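Local structure of cellobiose 2-epimerase (5ZIG) at residues P283-T288 with P335-H340; A257-T262 with A321-L326; R12-E17 with T343-I348; E263-E266 with P272-E275. The protein probably catalyses the reversible epimerization of cellobiose to 4-O-beta-D-glucopyranosyl-D-mannose. All blocks are in the same frame, centred on the assembly; numbering follows the deposited sequence.

Contact 1: P283-T288 with P335-H340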
loop_
_atom_site.group_PDB
_atom_site.type_symbol
_atom_site.label_atom_id
_atom_site.label_comp_id
_atom_site.label_asym_id
_atom_site.label_seq_id
_atom_site.Cartn_x
_atom_site.Cartn_y
_atom_site.Cartn_z
ATOM N N PRO A 283 -12.178 -17.125 -4.946
ATOM C CA PRO A 283 -12.165 -16.959 -6.406
ATOM C C PRO A 283 -11.365 -15.756 -6.880
ATOM O O PRO A 283 -10.853 -15.790 -7.999
ATOM C CB PRO A 283 -13.652 -16.828 -6.754
ATOM C CG PRO A 283 -14.277 -16.364 -5.521
ATOM C CD PRO A 283 -13.550 -17.034 -4.418
ATOM N N VAL A 284 -11.254 -14.695 -6.076
ATOM C CA VAL A 284 -10.365 -13.589 -6.432
ATOM C C VAL A 284 -8.925 -14.084 -6.479
ATOM O O VAL A 284 -8.169 -13.766 -7.404
ATOM C CB VAL A 284 -10.546 -12.424 -5.438
ATOM C CG1 VAL A 284 -9.552 -11.286 -5.707
ATOM C CG2 VAL A 284 -11.961 -11.888 -5.504
ATOM N N MET A 285 -8.540 -14.899 -5.501
ATOM C CA MET A 285 -7.196 -15.465 -5.460
ATOM C C MET A 285 -6.956 -16.434 -6.612
ATOM O O MET A 285 -5.884 -16.412 -7.231
ATOM C CB MET A 285 -6.974 -16.177 -4.127
ATOM C CG MET A 285 -6.419 -15.307 -3.028
ATOM S SD MET A 285 -4.933 -14.432 -3.547
ATOM C CE MET A 285 -3.964 -15.726 -4.321
ATOM N N GLU A 286 -7.940 -17.297 -6.900
ATOM C CA GLU A 286 -7.827 -18.232 -8.017
ATOM C C GLU A 286 -7.704 -17.503 -9.351
ATOM O O GLU A 286 -6.931 -17.921 -10.222
ATOM C CB GLU A 286 -9.025 -19.185 -8.029
ATOM C CG GLU A 286 -8.866 -20.335 -7.071
ATOM C CD GLU A 286 -10.193 -20.862 -6.511
ATOM O OE1 GLU A 286 -11.232 -20.154 -6.590
ATOM O OE2 GLU A 286 -10.172 -21.990 -5.968
ATOM N N GLU A 287 -8.461 -16.415 -9.530
ATOM C CA GLU A 287 -8.310 -15.576 -10.720
ATOM C C GLU A 287 -6.885 -15.047 -10.862
ATOM O O GLU A 287 -6.369 -14.921 -11.978
ATOM C CB GLU A 287 -9.284 -14.400 -10.654
ATOM C CG GLU A 287 -10.734 -14.763 -10.827
ATOM C CD GLU A 287 -11.199 -14.552 -12.240
ATOM O OE1 GLU A 287 -10.369 -14.722 -13.161
ATOM O OE2 GLU A 287 -12.387 -14.201 -12.424
ATOM N N THR A 288 -6.251 -14.691 -9.741
ATOM C CA THR A 288 -4.913 -14.108 -9.774
ATOM C C THR A 288 -3.855 -15.160 -10.094
ATOM O O THR A 288 -2.901 -14.881 -10.830
ATOM C CB THR A 288 -4.609 -13.439 -8.430
ATOM O OG1 THR A 288 -5.518 -12.355 -8.219
ATOM C CG2 THR A 288 -3.162 -12.926 -8.374
ATOM N N PRO A 335 -0.410 -25.680 -1.143
ATOM C CA PRO A 335 0.989 -25.290 -1.353
ATOM C C PRO A 335 1.265 -24.648 -2.703
ATOM O O PRO A 335 2.290 -23.976 -2.844
ATOM C CB PRO A 335 1.743 -26.623 -1.210
ATOM C CG PRO A 335 0.861 -27.451 -0.365
ATOM C CD PRO A 335 -0.523 -27.115 -0.834
ATOM N N ARG A 336 0.410 -24.849 -3.704
ATOM C CA ARG A 336 0.642 -24.217 -4.999
ATOM C C ARG A 336 0.704 -22.693 -4.896
ATOM O O ARG A 336 1.361 -22.048 -5.724
ATOM C CB ARG A 336 -0.449 -24.640 -5.991
ATOM C CG ARG A 336 -0.277 -24.066 -7.387
ATOM C CD ARG A 336 -0.735 -25.028 -8.462
ATOM N NE ARG A 336 -0.595 -24.437 -9.790
ATOM C CZ ARG A 336 0.554 -24.366 -10.456
ATOM N NH1 ARG A 336 1.663 -24.859 -9.916
ATOM N NH2 ARG A 336 0.595 -23.805 -11.660
ATOM N N TYR A 337 0.045 -22.107 -3.897
ATOM C CA TYR A 337 0.158 -20.666 -3.700
ATOM C C TYR A 337 1.582 -20.275 -3.335
ATOM O O TYR A 337 2.074 -19.229 -3.771
ATOM C CB TYR A 337 -0.829 -20.193 -2.636
ATOM C CG TYR A 337 -2.241 -20.111 -3.149
ATOM C CD1 TYR A 337 -2.570 -19.288 -4.217
ATOM C CD2 TYR A 337 -3.250 -20.865 -2.567
ATOM C CE1 TYR A 337 -3.875 -19.226 -4.705
ATOM C CE2 TYR A 337 -4.541 -20.815 -3.039
ATOM C CZ TYR A 337 -4.859 -19.993 -4.103
ATOM O OH TYR A 337 -6.167 -19.956 -4.553
ATOM N N LEU A 338 2.276 -21.127 -2.576
ATOM C CA LEU A 338 3.680 -20.879 -2.272
ATOM C C LEU A 338 4.549 -20.975 -3.527
ATOM O O LEU A 338 5.507 -20.207 -3.679
ATOM C CB LEU A 338 4.169 -21.859 -1.203
ATOM C CG LEU A 338 3.557 -21.733 0.195
ATOM C CD1 LEU A 338 4.151 -22.742 1.172
ATOM C CD2 LEU A 338 3.707 -20.295 0.720
ATOM N N ASP A 339 4.246 -21.928 -4.420
ATOM C CA ASP A 339 4.938 -21.996 -5.705
ATOM C C ASP A 339 4.854 -20.654 -6.421
ATOM O O ASP A 339 5.850 -20.145 -6.959
ATOM C CB ASP A 339 4.329 -23.094 -6.593
ATOM C CG ASP A 339 4.536 -24.511 -6.042
ATOM O OD1 ASP A 339 5.537 -24.750 -5.344
ATOM O OD2 ASP A 339 3.688 -25.390 -6.308
ATOM N N HIS A 340 3.660 -20.072 -6.416
ATOM C CA HIS A 340 3.421 -18.802 -7.078
ATOM C C HIS A 340 4.245 -17.687 -6.434
ATOM O O HIS A 340 5.000 -16.988 -7.117
ATOM C CB HIS A 340 1.912 -18.517 -7.050
ATOM C CG HIS A 340 1.110 -19.450 -7.920
ATOM N ND1 HIS A 340 1.570 -19.922 -9.137
ATOM C CD2 HIS A 340 -0.118 -19.996 -7.751
ATOM C CE1 HIS A 340 0.653 -20.704 -9.682
ATOM N NE2 HIS A 340 -0.383 -20.762 -8.863
HETATM O O HOH W 1 -7.855 -21.820 -4.028
#
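Tyr-337 reaches out of helix 336-352 toward Met-285 and Glu-286 on helix 275-294, bridging backbones whose nearest CA atoms, those of Met-285 and Tyr-337, are 9.2 Å apart. Its CG lies anti to the carbonyl carbon (chi1 -77°), which directs the ring across the gap. Met-285 bends at both chi2 and chi3, and its CE methyl meets the ring obliquely, with CE 3.5 Å from Tyr-337 CE1. The phenol oxygen continues to the next residue, where Tyr-337 OH lies 3.7 Å from Glu-286 CG. The Glu-286 carboxylate, turned 34° from the ring plane, does not bond the phenol directly. Instead Tyr-337 OH donates to a water at 2.6 Å, and that water donates in turn to Glu-286 OE2 at 3.0 Å. Replaced by phenylalanine, the tyrosine would probably leave this water without its donor and break the link to Glu-286. Phe-325 and Ala-328 of helix 315-332 also touch Met-285, so helix 315-332 packs against the end of the methionine, while Glu-286 is partly exposed. Such helix-to-helix packing between helices 275-294 and 336-352 fits neighbouring outer helices of the (alpha/alpha)6 barrel characteristic of this epimerase family.

Contact 2: A257-T262 with A321-L326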
loop_
_atom_site.group_PDB
_atom_site.type_symbol
_atom_site.label_atom_id
_atom_site.label_comp_id
_atom_site.label_asym_id
_atom_site.label_seq_id
_atom_site.Cartn_x
_atom_site.Cartn_y
_atom_site.Cartn_z
ATOM N N ALA A 257 -5.848 -6.497 -2.352
ATOM C CA ALA A 257 -7.027 -6.430 -1.488
ATOM C C ALA A 257 -7.231 -7.731 -0.722
ATOM O O ALA A 257 -7.638 -7.701 0.442
ATOM C CB ALA A 257 -8.268 -6.080 -2.292
ATOM N N THR A 258 -6.912 -8.880 -1.338
ATOM C CA THR A 258 -7.170 -10.148 -0.661
ATOM C C THR A 258 -6.461 -10.208 0.684
ATOM O O THR A 258 -7.061 -10.613 1.685
ATOM C CB THR A 258 -6.754 -11.333 -1.531
ATOM O OG1 THR A 258 -5.343 -11.292 -1.725
ATOM C CG2 THR A 258 -7.471 -11.291 -2.877
ATOM N N TRP A 259 -5.204 -9.762 0.751
ATOM C CA TRP A 259 -4.555 -9.890 2.038
ATOM C C TRP A 259 -4.865 -8.733 2.973
ATOM O O TRP A 259 -4.993 -8.962 4.181
ATOM C CB TRP A 259 -3.054 -10.116 1.890
ATOM C CG TRP A 259 -2.177 -9.001 1.441
ATOM C CD1 TRP A 259 -1.872 -8.661 0.150
ATOM C CD2 TRP A 259 -1.385 -8.154 2.277
ATOM N NE1 TRP A 259 -0.968 -7.634 0.137
ATOM C CE2 TRP A 259 -0.646 -7.310 1.432
ATOM C CE3 TRP A 259 -1.217 -8.043 3.666
ATOM C CZ2 TRP A 259 0.222 -6.335 1.925
ATOM C CZ3 TRP A 259 -0.349 -7.095 4.152
ATOM C CH2 TRP A 259 0.357 -6.243 3.283
ATOM N N LEU A 260 -5.004 -7.495 2.461
ATOM C CA LEU A 260 -5.489 -6.398 3.308
ATOM C C LEU A 260 -6.883 -6.699 3.850
ATOM O O LEU A 260 -7.174 -6.421 5.019
ATOM C CB LEU A 260 -5.487 -5.068 2.552
ATOM C CG LEU A 260 -4.098 -4.434 2.456
ATOM C CD1 LEU A 260 -4.119 -3.208 1.579
ATOM C CD2 LEU A 260 -3.584 -4.117 3.854
ATOM N N LEU A 261 -7.753 -7.271 3.017
ATOM C CA LEU A 261 -9.078 -7.645 3.492
ATOM C C LEU A 261 -8.967 -8.707 4.577
ATOM O O LEU A 261 -9.641 -8.625 5.614
ATOM C CB LEU A 261 -9.937 -8.151 2.339
ATOM C CG LEU A 261 -10.810 -7.187 1.528
ATOM C CD1 LEU A 261 -10.053 -5.997 1.028
ATOM C CD2 LEU A 261 -11.412 -7.951 0.370
ATOM N N THR A 262 -8.109 -9.711 4.353
ATOM C CA THR A 262 -7.847 -10.739 5.354
ATOM C C THR A 262 -7.404 -10.132 6.681
ATOM O O THR A 262 -7.940 -10.487 7.734
ATOM C CB THR A 262 -6.789 -11.745 4.839
ATOM O OG1 THR A 262 -7.324 -12.538 3.757
ATOM C CG2 THR A 262 -6.325 -12.637 5.967
ATOM N N ALA A 321 1.659 -9.157 -5.223
ATOM C CA ALA A 321 1.370 -10.531 -5.598
ATOM C C ALA A 321 2.149 -11.502 -4.720
ATOM O O ALA A 321 1.628 -12.557 -4.351
ATOM C CB ALA A 321 1.677 -10.744 -7.077
ATOM N N PHE A 322 3.362 -11.127 -4.310
ATOM C CA PHE A 322 4.129 -11.957 -3.379
ATOM C C PHE A 322 3.410 -12.101 -2.030
ATOM O O PHE A 322 3.161 -13.221 -1.561
ATOM C CB PHE A 322 5.528 -11.352 -3.203
ATOM C CG PHE A 322 6.385 -12.073 -2.234
ATOM C CD1 PHE A 322 6.771 -13.402 -2.476
ATOM C CD2 PHE A 322 6.826 -11.444 -1.082
ATOM C CE1 PHE A 322 7.578 -14.078 -1.576
ATOM C CE2 PHE A 322 7.624 -12.113 -0.168
ATOM C CZ PHE A 322 8.009 -13.435 -0.419
ATOM N N VAL A 323 3.051 -10.977 -1.392
ATOM C CA VAL A 323 2.378 -11.063 -0.093
ATOM C C VAL A 323 1.041 -11.759 -0.240
ATOM O O VAL A 323 0.644 -12.565 0.611
ATOM C CB VAL A 323 2.231 -9.671 0.538
ATOM C CG1 VAL A 323 1.676 -9.798 1.938
ATOM C CG2 VAL A 323 3.584 -8.989 0.580
ATOM N N GLY A 324 0.370 -11.530 -1.365
ATOM C CA GLY A 324 -0.932 -12.127 -1.569
ATOM C C GLY A 324 -0.871 -13.633 -1.705
ATOM O O GLY A 324 -1.755 -14.338 -1.223
ATOM N N PHE A 325 0.178 -14.147 -2.358
ATOM C CA PHE A 325 0.276 -15.583 -2.547
ATOM C C PHE A 325 0.628 -16.283 -1.239
ATOM O O PHE A 325 0.139 -17.386 -0.973
ATOM C CB PHE A 325 1.294 -15.897 -3.652
ATOM C CG PHE A 325 0.784 -15.608 -5.037
ATOM C CD1 PHE A 325 -0.499 -15.992 -5.403
ATOM C CD2 PHE A 325 1.577 -14.966 -5.965
ATOM C CE1 PHE A 325 -0.983 -15.726 -6.672
ATOM C CE2 PHE A 325 1.110 -14.705 -7.229
ATOM C CZ PHE A 325 -0.170 -15.082 -7.586
ATOM N N LEU A 326 1.479 -15.660 -0.415
ATOM C CA LEU A 326 1.774 -16.207 0.904
ATOM C C LEU A 326 0.524 -16.247 1.771
ATOM O O LEU A 326 0.260 -17.247 2.470
ATOM C CB LEU A 326 2.862 -15.384 1.577
ATOM C CG LEU A 326 4.246 -15.350 0.914
ATOM C CD1 LEU A 326 5.137 -14.415 1.713
ATOM C CD2 LEU A 326 4.898 -16.762 0.761
HETATM O O HOH W 2 -4.217 -13.085 -0.159
#
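Val-323 sets its CG1 methyl squarely over one face of the Trp-259 indole. CG1 is 3.5 Å from the centroid of the six-membered ring and 15° off its normal, a CH-pi contact, and its closest approach is 3.4 Å to Trp-259 CE2. At the pyrrole end, Trp-259 CD1 lies 3.9 Å from Gly-324 N. Here the backbones come near each other, with the CA atoms of Trp-259 and Gly-324 5.6 Å apart; Gly-324 presents only backbone at this point.

The next shell fixes these groups. Trp-259 CG sits between its backbone N and carbonyl carbon (chi1 72°), which lays the indole against the facing helix, and NE1 is hydrogen-bonded to Glu-320 OE1, limiting ring rotation. Residues Arg-388, Glu-392 and Arg-396 of helix 384-402 also touch this tryptophan, and a bound 1,2-ethanediol lies about 4 Å from its side chain. Between Thr-258 and Gly-324, a water donates both to Thr-258 OG1 (2.6 Å) and to Gly-324 O (3.0 Å), joining the helices by polar means; Thr-258 OG1 is also bonded to Ile-255 O. One turn on, Thr-262 OG1 and N both bond Thr-258 O, from opposite faces of its plane.

The segment axes approach to 8.7 Å at 55°, running broadly in the same direction, as expected of adjacent inner helices in an (alpha/alpha)6 barrel.

Contact 3: R12-E17 with T343-I348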
loop_
_atom_site.group_PDB
_atom_site.type_symbol
_atom_site.label_atom_id
_atom_site.label_comp_id
_atom_site.label_asym_id
_atom_site.label_seq_id
_atom_site.Cartn_x
_atom_site.Cartn_y
_atom_site.Cartn_z
ATOM N N ARG A 12 13.456 -21.001 3.111
ATOM C CA ARG A 12 14.586 -20.488 3.885
ATOM C C ARG A 12 15.456 -19.583 3.032
ATOM O O ARG A 12 15.984 -18.573 3.510
ATOM C CB ARG A 12 15.447 -21.638 4.418
ATOM C CG ARG A 12 14.736 -22.645 5.315
ATOM C CD ARG A 12 15.762 -23.375 6.174
ATOM N NE ARG A 12 16.581 -24.250 5.333
ATOM C CZ ARG A 12 16.263 -25.507 5.070
ATOM N NH1 ARG A 12 15.147 -26.024 5.579
ATOM N NH2 ARG A 12 17.055 -26.250 4.305
ATOM N N GLN A 13 15.647 -19.958 1.770
ATOM C CA GLN A 13 16.409 -19.118 0.863
ATOM C C GLN A 13 15.731 -17.752 0.693
ATOM O O GLN A 13 16.371 -16.704 0.861
ATOM C CB GLN A 13 16.584 -19.850 -0.472
ATOM C CG GLN A 13 17.420 -19.127 -1.535
ATOM C CD GLN A 13 18.720 -18.579 -0.994
ATOM O OE1 GLN A 13 19.313 -19.142 -0.066
ATOM N NE2 GLN A 13 19.178 -17.468 -1.572
ATOM N N ILE A 14 14.427 -17.752 0.404
ATOM C CA ILE A 14 13.714 -16.499 0.127
ATOM C C ILE A 14 13.688 -15.605 1.360
ATOM O O ILE A 14 13.866 -14.381 1.272
ATOM C CB ILE A 14 12.296 -16.806 -0.385
ATOM C CG1 ILE A 14 12.425 -17.404 -1.786
ATOM C CG2 ILE A 14 11.369 -15.519 -0.331
ATOM C CD1 ILE A 14 11.188 -18.093 -2.290
ATOM N N ARG A 15 13.477 -16.205 2.527
ATOM C CA ARG A 15 13.519 -15.453 3.770
ATOM C C ARG A 15 14.806 -14.643 3.875
ATOM O O ARG A 15 14.788 -13.463 4.251
ATOM C CB ARG A 15 13.372 -16.429 4.939
ATOM C CG ARG A 15 12.929 -15.831 6.214
ATOM C CD ARG A 15 14.048 -15.124 6.944
ATOM N NE ARG A 15 13.540 -14.624 8.215
ATOM C CZ ARG A 15 14.081 -13.633 8.906
ATOM N NH1 ARG A 15 15.170 -12.998 8.454
ATOM N NH2 ARG A 15 13.526 -13.291 10.062
ATOM N N SER A 16 15.944 -15.273 3.564
ATOM C CA SER A 16 17.218 -14.580 3.697
ATOM C C SER A 16 17.362 -13.461 2.666
ATOM O O SER A 16 17.917 -12.405 2.982
ATOM C CB SER A 16 18.369 -15.585 3.586
ATOM O OG SER A 16 18.665 -15.835 2.230
ATOM N N GLU A 17 16.851 -13.657 1.447
ATOM C CA GLU A 17 16.902 -12.601 0.437
ATOM C C GLU A 17 15.972 -11.452 0.809
ATOM O O GLU A 17 16.296 -10.282 0.572
ATOM C CB GLU A 17 16.535 -13.163 -0.936
ATOM C CG GLU A 17 17.329 -14.432 -1.267
ATOM C CD GLU A 17 16.939 -15.095 -2.582
ATOM O OE1 GLU A 17 15.849 -14.815 -3.114
ATOM O OE2 GLU A 17 17.739 -15.908 -3.085
ATOM N N THR A 343 7.724 -18.030 -7.323
ATOM C CA THR A 343 7.880 -17.612 -8.717
ATOM C C THR A 343 7.926 -16.097 -8.841
ATOM O O THR A 343 8.770 -15.547 -9.561
ATOM C CB THR A 343 6.733 -18.179 -9.564
ATOM O OG1 THR A 343 6.905 -19.590 -9.711
ATOM C CG2 THR A 343 6.692 -17.535 -10.951
ATOM N N VAL A 344 7.005 -15.405 -8.164
ATOM C CA VAL A 344 6.976 -13.949 -8.235
ATOM C C VAL A 344 8.247 -13.375 -7.631
ATOM O O VAL A 344 8.844 -12.443 -8.185
ATOM C CB VAL A 344 5.704 -13.401 -7.547
ATOM C CG1 VAL A 344 5.862 -11.915 -7.207
ATOM C CG2 VAL A 344 4.504 -13.604 -8.459
ATOM N N TRP A 345 8.708 -13.945 -6.511
ATOM C CA TRP A 345 9.883 -13.386 -5.847
ATOM C C TRP A 345 11.129 -13.542 -6.710
ATOM O O TRP A 345 11.973 -12.641 -6.765
ATOM C CB TRP A 345 10.114 -14.047 -4.482
ATOM C CG TRP A 345 11.325 -13.450 -3.819
ATOM C CD1 TRP A 345 12.557 -14.024 -3.679
ATOM C CD2 TRP A 345 11.432 -12.132 -3.265
ATOM N NE1 TRP A 345 13.422 -13.152 -3.046
ATOM C CE2 TRP A 345 12.759 -11.982 -2.791
ATOM C CE3 TRP A 345 10.530 -11.062 -3.115
ATOM C CZ2 TRP A 345 13.205 -10.812 -2.179
ATOM C CZ3 TRP A 345 10.973 -9.913 -2.507
ATOM C CH2 TRP A 345 12.308 -9.787 -2.059
ATOM N N ARG A 346 11.260 -14.692 -7.377
ATOM C CA ARG A 346 12.358 -14.899 -8.312
ATOM C C ARG A 346 12.327 -13.853 -9.420
ATOM O O ARG A 346 13.368 -13.301 -9.797
ATOM C CB ARG A 346 12.275 -16.324 -8.885
ATOM C CG ARG A 346 13.493 -16.778 -9.672
ATOM C CD ARG A 346 14.782 -16.466 -8.932
ATOM N NE ARG A 346 15.944 -17.025 -9.615
ATOM C CZ ARG A 346 17.200 -16.701 -9.328
ATOM N NH1 ARG A 346 17.446 -15.817 -8.366
ATOM N NH2 ARG A 346 18.206 -17.263 -9.999
ATOM N N PHE A 347 11.135 -13.549 -9.938
ATOM C CA PHE A 347 11.030 -12.518 -10.961
ATOM C C PHE A 347 11.551 -11.182 -10.436
ATOM O O PHE A 347 12.325 -10.493 -11.118
ATOM C CB PHE A 347 9.580 -12.390 -11.439
ATOM C CG PHE A 347 9.430 -11.482 -12.619
ATOM C CD1 PHE A 347 9.667 -11.956 -13.907
ATOM C CD2 PHE A 347 9.100 -10.132 -12.436
ATOM C CE1 PHE A 347 9.565 -11.124 -14.994
ATOM C CE2 PHE A 347 8.991 -9.292 -13.511
ATOM C CZ PHE A 347 9.222 -9.785 -14.803
ATOM N N ILE A 348 11.163 -10.828 -9.209
ATOM C CA ILE A 348 11.609 -9.582 -8.593
ATOM C C ILE A 348 13.122 -9.560 -8.468
ATOM O O ILE A 348 13.780 -8.579 -8.836
ATOM C CB ILE A 348 10.948 -9.398 -7.215
ATOM C CG1 ILE A 348 9.431 -9.286 -7.332
ATOM C CG2 ILE A 348 11.533 -8.179 -6.505
ATOM C CD1 ILE A 348 8.724 -9.427 -5.975
#
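Ile-14 and Glu-17, one turn apart on helix 7-31, both address the indole of Trp-345 on helix 336-352, an outer-layer helix pairing that fits the (alpha/alpha)6 barrel. The apolar share is a CH-pi contact. Ile-14 CG2 stands over one face of the five-membered ring, 4.0 Å from its centroid and 18° off the normal, displaced toward the rim, and its closest ring atom is Trp-345 CD1 at 3.9 Å. Phe-322 of helix 315-332 touches both Ile-14 and Trp-345, so the inner layer backs this packing.

The polar share works at the ring's edge. Trp-345 CG is anti to the backbone N, which carries the indole across the gap and brings its N-H to Glu-17. NE1 donates to Glu-17 OE1 at 2.9 Å, with the acceptor nearly in the ring plane and using its anti lone pair. The N-H...O angle of 140° makes this a bent bond. Indole and carboxylate thus hold each other while the isoleucine restrains one ring face.

Electrostatics add little that is direct: Arg-346 NH1 stays 5.3 Å from Glu-17 OE2, close enough perhaps to favour the negative charge. The other grip on the carboxylate comes from its own helix, where Gln-13 NE2 donates to Glu-17 OE2 at 2.6 Å with an angle of 157°.

Contact 4: E263-E266 with P272-E275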
loop_
_atom_site.group_PDB
_atom_site.type_symbol
_atom_site.label_atom_id
_atom_site.label_comp_id
_atom_site.label_asym_id
_atom_site.label_seq_id
_atom_site.Cartn_x
_atom_site.Cartn_y
_atom_site.Cartn_z
ATOM N N GLU A 263 -6.465 -9.174 6.645
ATOM C CA GLU A 263 -6.011 -8.565 7.900
ATOM C C GLU A 263 -7.171 -7.974 8.698
ATOM O O GLU A 263 -7.269 -8.170 9.914
ATOM C CB GLU A 263 -4.990 -7.464 7.633
ATOM C CG GLU A 263 -4.302 -6.989 8.870
ATOM C CD GLU A 263 -3.657 -5.637 8.691
ATOM O OE1 GLU A 263 -3.980 -4.926 7.718
ATOM O OE2 GLU A 263 -2.796 -5.298 9.519
ATOM N N SER A 264 -8.057 -7.239 8.022
ATOM C CA SER A 264 -9.137 -6.560 8.733
ATOM C C SER A 264 -10.139 -7.552 9.321
ATOM O O SER A 264 -10.577 -7.397 10.471
ATOM C CB SER A 264 -9.831 -5.570 7.800
ATOM O OG SER A 264 -10.327 -6.225 6.649
ATOM N N VAL A 265 -10.517 -8.581 8.550
ATOM C CA VAL A 265 -11.496 -9.563 9.029
ATOM C C VAL A 265 -10.878 -10.476 10.088
ATOM O O VAL A 265 -11.584 -10.982 10.978
ATOM C CB VAL A 265 -12.104 -10.348 7.848
ATOM C CG1 VAL A 265 -13.045 -11.498 8.329
ATOM C CG2 VAL A 265 -12.886 -9.433 6.956
ATOM N N GLU A 266 -9.559 -10.669 10.051
ATOM C CA GLU A 266 -8.883 -11.334 11.158
ATOM C C GLU A 266 -8.885 -10.462 12.417
ATOM O O GLU A 266 -9.154 -10.952 13.522
ATOM C CB GLU A 266 -7.458 -11.714 10.752
ATOM C CG GLU A 266 -6.748 -12.590 11.777
ATOM C CD GLU A 266 -5.657 -13.467 11.161
ATOM O OE1 GLU A 266 -4.929 -14.128 11.932
ATOM O OE2 GLU A 266 -5.530 -13.507 9.916
ATOM N N PRO A 272 -9.782 -19.143 13.294
ATOM C CA PRO A 272 -9.967 -19.118 11.836
ATOM C C PRO A 272 -10.968 -18.065 11.390
ATOM O O PRO A 272 -11.865 -17.708 12.160
ATOM C CB PRO A 272 -10.506 -20.511 11.536
ATOM C CG PRO A 272 -11.316 -20.838 12.754
ATOM C CD PRO A 272 -10.511 -20.272 13.907
ATOM N N LEU A 273 -10.825 -17.579 10.161
ATOM C CA LEU A 273 -11.710 -16.539 9.660
ATOM C C LEU A 273 -13.070 -17.136 9.292
ATOM O O LEU A 273 -13.228 -18.356 9.212
ATOM C CB LEU A 273 -11.040 -15.830 8.484
ATOM C CG LEU A 273 -10.112 -14.658 8.856
ATOM C CD1 LEU A 273 -8.812 -15.141 9.475
ATOM C CD2 LEU A 273 -9.807 -13.759 7.654
ATOM N N PRO A 274 -14.092 -16.295 9.104
ATOM C CA PRO A 274 -15.414 -16.814 8.728
ATOM C C PRO A 274 -15.397 -17.491 7.370
ATOM O O PRO A 274 -14.658 -17.102 6.466
ATOM C CB PRO A 274 -16.298 -15.561 8.710
ATOM C CG PRO A 274 -15.622 -14.633 9.679
ATOM C CD PRO A 274 -14.153 -14.878 9.504
ATOM N N GLU A 275 -16.233 -18.524 7.239
ATOM C CA GLU A 275 -16.329 -19.261 5.983
ATOM C C GLU A 275 -16.860 -18.390 4.857
ATOM O O GLU A 275 -16.455 -18.560 3.702
ATOM C CB GLU A 275 -17.225 -20.486 6.160
ATOM C CG GLU A 275 -16.710 -21.479 7.184
ATOM C CD GLU A 275 -15.312 -21.991 6.863
ATOM O OE1 GLU A 275 -14.963 -22.077 5.665
ATOM O OE2 GLU A 275 -14.561 -22.305 7.811
#
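Leu-273 and Pro-274 fold back onto Val-265 and Glu-266, closing the loop of an alpha-alpha hairpin, in which helix 251-269 ends and helix 275-294 begins, within the (alpha/alpha)6 barrel. The returning chain comes close, with the CA atoms of Glu-266 and Leu-273 6.1 Å apart, yet no hydrogen bond joins the segments; side-chain packing does the work.

The tight part centres on Val-265. Its CG1 methyl, anti to the backbone N, faces the turn and meets two partners: Pro-274 CD at 3.7 Å and Leu-273 CD2 at 4.0 Å. Leu-273 CD2 also comes within 3.9 Å of Glu-266 N, so this methyl lies against the helix backbone as well as against a side chain. Thr-262 adds a further wall to the leucine, and Ile-221 of helix 211-228 touches Val-265, extending the apolar packing to the neighbouring outer helix. Pro-274 occupies the N-cap position immediately before helix 275-294, so its contact with Val-265 ties the start of that helix to the end of the preceding one.

Cutting Leu-273 back to alanine would remove both methyls and is likely to open a gap against Val-265 and Glu-266.

Toward solvent the contact changes character. The partly exposed Glu-266 extends its chain beyond CG and crosses Leu-273 at about a right angle, its aliphatic part touching the other leucine methyl. Leu-273 CD1 lies 3.9 Å from Glu-266 CB and 3.7 Å from Glu-266 OE2, a carboxylate oxygen resting beside a methyl group.

How the contacts relate
Contact 2 is the most central, about 11 Å from the centre of the chain to its own centre, and all its touching residues are buried; contacts 1, 3 and 4 lie about 20 Å out and each includes a partly exposed glutamate. Contacts 1 and 3 share helix 336-352 and use its aromatic residues in turn, whereas contacts 2 and 4 share helix 251-269. Phe-325 and Thr-258 pack against Met-285, joining contacts 1 and 2, while Phe-322 links contact 2 to contact 3. Chemistry follows position: a bridging water and a methyl-on-indole contact inside; farther out, carboxylates bonded through water or directly, with contact 3 repeating the CH-pi theme; and closure without any hydrogen bond between segments at the turn.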